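Long-range contact in terminase large subunit (Thermus phage G20c, PDB 5M1P), which drives ATP-powered translocation of viral DNA into empty capsids and cuts the genome to start and finish packaging: residues D34-G40 with F52-D58. Numbering follows the deposited sequence.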
loop_
_atom_site.group_PDB
_atom_site.type_symbol
_atom_site.label_atom_id
_atom_site.label_comp_id
_atom_site.label_asym_id
_atom_site.label_seq_id
_atom_site.Cartn_x
_atom_site.Cartn_y
_atom_site.Cartn_z
ATOM N N ASP A 34 -13.425 17.689 4.378
ATOM C CA ASP A 34 -13.871 17.318 5.720
ATOM C C ASP A 34 -13.244 16.014 6.260
ATOM O O ASP A 34 -13.434 15.687 7.436
ATOM C CB ASP A 34 -15.406 17.229 5.779
ATOM C CG ASP A 34 -15.996 16.247 4.765
ATOM O OD1 ASP A 34 -15.314 15.871 3.779
ATOM O OD2 ASP A 34 -17.168 15.871 4.939
ATOM N N HIS A 35 -12.528 15.267 5.415
ATOM C CA HIS A 35 -11.886 14.027 5.816
ATOM C C HIS A 35 -10.371 14.155 5.854
ATOM O O HIS A 35 -9.785 15.038 5.220
ATOM C CB HIS A 35 -12.293 12.903 4.874
ATOM C CG HIS A 35 -13.736 12.517 4.993
ATOM N ND1 HIS A 35 -14.301 11.527 4.226
ATOM C CD2 HIS A 35 -14.722 12.975 5.804
ATOM C CE1 HIS A 35 -15.574 11.390 4.550
ATOM N NE2 HIS A 35 -15.857 12.264 5.499
ATOM N N ILE A 36 -9.751 13.257 6.609
ATOM C CA ILE A 36 -8.302 13.206 6.787
ATOM C C ILE A 36 -7.819 11.950 6.058
ATOM O O ILE A 36 -8.458 10.899 6.126
ATOM C CB ILE A 36 -7.946 13.164 8.294
ATOM C CG1 ILE A 36 -8.349 14.478 8.982
ATOM C CG2 ILE A 36 -6.467 12.874 8.524
ATOM C CD1 ILE A 36 -7.430 15.652 8.711
ATOM N N TYR A 37 -6.687 12.070 5.367
ATOM C CA TYR A 37 -6.155 10.989 4.540
ATOM C C TYR A 37 -4.727 10.662 4.921
ATOM O O TYR A 37 -4.000 11.494 5.477
ATOM C CB TYR A 37 -6.151 11.430 3.081
ATOM C CG TYR A 37 -7.509 11.696 2.494
ATOM C CD1 TYR A 37 -8.191 12.892 2.737
ATOM C CD2 TYR A 37 -8.118 10.755 1.683
ATOM C CE1 TYR A 37 -9.436 13.130 2.184
ATOM C CE2 TYR A 37 -9.366 10.992 1.122
ATOM C CZ TYR A 37 -10.019 12.186 1.377
ATOM O OH TYR A 37 -11.251 12.442 0.809
ATOM N N CYS A 38 -4.321 9.441 4.592
ATOM C CA CYS A 38 -2.915 9.075 4.629
ATOM C C CYS A 38 -2.639 8.290 3.364
ATOM O O CYS A 38 -3.580 7.915 2.650
ATOM C CB CYS A 38 -2.573 8.279 5.885
ATOM S SG CYS A 38 -3.236 6.605 5.909
ATOM N N ILE A 39 -1.363 8.053 3.085
ATOM C CA ILE A 39 -0.943 7.368 1.875
ATOM C C ILE A 39 0.069 6.293 2.227
ATOM O O ILE A 39 1.158 6.614 2.693
ATOM C CB ILE A 39 -0.290 8.343 0.867
ATOM C CG1 ILE A 39 -1.207 9.556 0.622
ATOM C CG2 ILE A 39 0.069 7.617 -0.425
ATOM C CD1 ILE A 39 -0.641 10.601 -0.307
ATOM N N GLY A 40 -0.283 5.029 2.010
ATOM C CA GLY A 40 0.678 3.942 2.163
ATOM C C GLY A 40 1.613 3.947 0.980
ATOM O O GLY A 40 1.135 3.959 -0.158
ATOM N N PHE A 52 1.274 3.630 -4.280
ATOM C CA PHE A 52 0.864 4.642 -3.317
ATOM C C PHE A 52 -0.644 4.534 -3.158
ATOM O O PHE A 52 -1.369 4.711 -4.128
ATOM C CB PHE A 52 1.241 6.057 -3.796
ATOM C CG PHE A 52 2.682 6.218 -4.219
ATOM C CD1 PHE A 52 3.706 5.540 -3.572
ATOM C CD2 PHE A 52 3.012 7.076 -5.262
ATOM C CE1 PHE A 52 5.026 5.690 -3.960
ATOM C CE2 PHE A 52 4.335 7.237 -5.644
ATOM C CZ PHE A 52 5.338 6.540 -5.003
ATOM N N SER A 53 -1.096 4.233 -1.942
ATOM C CA SER A 53 -2.508 3.984 -1.665
ATOM C C SER A 53 -3.049 5.079 -0.757
ATOM O O SER A 53 -2.686 5.144 0.412
ATOM C CB SER A 53 -2.684 2.623 -1.006
ATOM O OG SER A 53 -2.279 1.586 -1.881
ATOM N N VAL A 54 -3.942 5.903 -1.289
ATOM C CA VAL A 54 -4.553 6.994 -0.546
ATOM C C VAL A 54 -5.791 6.472 0.175
ATOM O O VAL A 54 -6.762 6.066 -0.474
ATOM C CB VAL A 54 -4.946 8.156 -1.481
ATOM C CG1 VAL A 54 -5.467 9.322 -0.661
ATOM C CG2 VAL A 54 -3.775 8.616 -2.340
ATOM N N LEU A 55 -5.747 6.498 1.509
ATOM C CA LEU A 55 -6.812 6.013 2.383
ATOM C C LEU A 55 -7.515 7.162 3.075
ATOM O O LEU A 55 -6.888 7.988 3.716
ATOM C CB LEU A 55 -6.224 5.077 3.430
ATOM C CG LEU A 55 -7.174 4.515 4.482
ATOM C CD1 LEU A 55 -8.328 3.760 3.839
ATOM C CD2 LEU A 55 -6.404 3.606 5.414
ATOM N N ASP A 56 -8.825 7.210 2.914
ATOM C CA ASP A 56 -9.669 8.132 3.662
ATOM C C ASP A 56 -9.842 7.535 5.066
ATOM O O ASP A 56 -10.497 6.490 5.238
ATOM C CB ASP A 56 -11.010 8.261 2.940
ATOM C CG ASP A 56 -11.971 9.220 3.609
ATOM O OD1 ASP A 56 -11.963 9.350 4.854
ATOM O OD2 ASP A 56 -12.797 9.802 2.876
ATOM N N LEU A 57 -9.228 8.171 6.061
ATOM C CA LEU A 57 -9.240 7.642 7.424
ATOM C C LEU A 57 -10.580 7.844 8.142
ATOM O O LEU A 57 -10.804 7.246 9.194
ATOM C CB LEU A 57 -8.094 8.245 8.237
ATOM C CG LEU A 57 -6.688 7.815 7.821
ATOM C CD1 LEU A 57 -5.638 8.685 8.492
ATOM C CD2 LEU A 57 -6.433 6.358 8.131
ATOM N N ASP A 58 -11.455 8.676 7.581
ATOM C CA ASP A 58 -12.806 8.834 8.105
ATOM C C ASP A 58 -13.745 7.717 7.637
ATOM O O ASP A 58 -14.666 7.363 8.357
ATOM C CB ASP A 58 -13.379 10.205 7.714
ATOM C CG ASP A 58 -12.581 11.374 8.293
ATOM O OD1 ASP A 58 -13.207 12.273 8.888
ATOM O OD2 ASP A 58 -11.336 11.409 8.159
HETATM O O HOH W 1 -12.359 10.014 0.201
#
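Two aspartate side chains tie down the end of this antiparallel β-hairpin of the RNase H-like nuclease fold, where regular strand pairing ends. His35 ND1 donates a hydrogen bond to Asp56 OD2 (2.7 Å), and the backbone N of Ile36 hydrogen-bonds to Asp58 OD2 at 2.9 Å, a side-chain oxygen standing in for a main-chain acceptor. Asp58 CB also lies over the imidazole face, 3.6 Å from the His35 ring centroid, a CH-π contact. Asp56 OD1 accepts from Asp58 N at 2.9 Å in an Asx turn, bending the chain as it leaves the strand, while Leu57 N still hydrogen-bonds to Ile36 O (2.8 Å).

Further in, the 37-40 and 52-56 parts of strands 37-42 and 49-56 pair regularly. Cys38 with Leu55 and Gly40 with Ser53 form hydrogen-bonded pairs, Leu55 N donating to Cys38 O (2.8 Å); Tyr37-Asp56 and Ile39-Val54 are the non-hydrogen-bonded pairs. Tyr37, Ile39, Val54 and Asp56 share one sheet face, with Tyr37 CD2 3.8 Å from Val54 CG1, and helix 73-86 covers Ile39 and Phe52. Cys38, Ser53 and Leu55 occupy the other, where helix 177-186 packs on Leu55 and its Ser181 hydrogen-bonds Ser53 OG and Gly40 O.

Both strands are central in the mixed sheet, between strands 91-94 and 61-69. Just past Gly40, Asp42 helps hold the bound calcium, about 8 Å from the Phe52 side chain, so the hairpin runs to the nuclease metal site. At the end away from the metal, Tyr37 OH accepts from Arg32 N, and one water accepts from Tyr37 OH and donates to Asp56 OD2, both at 2.7 Å.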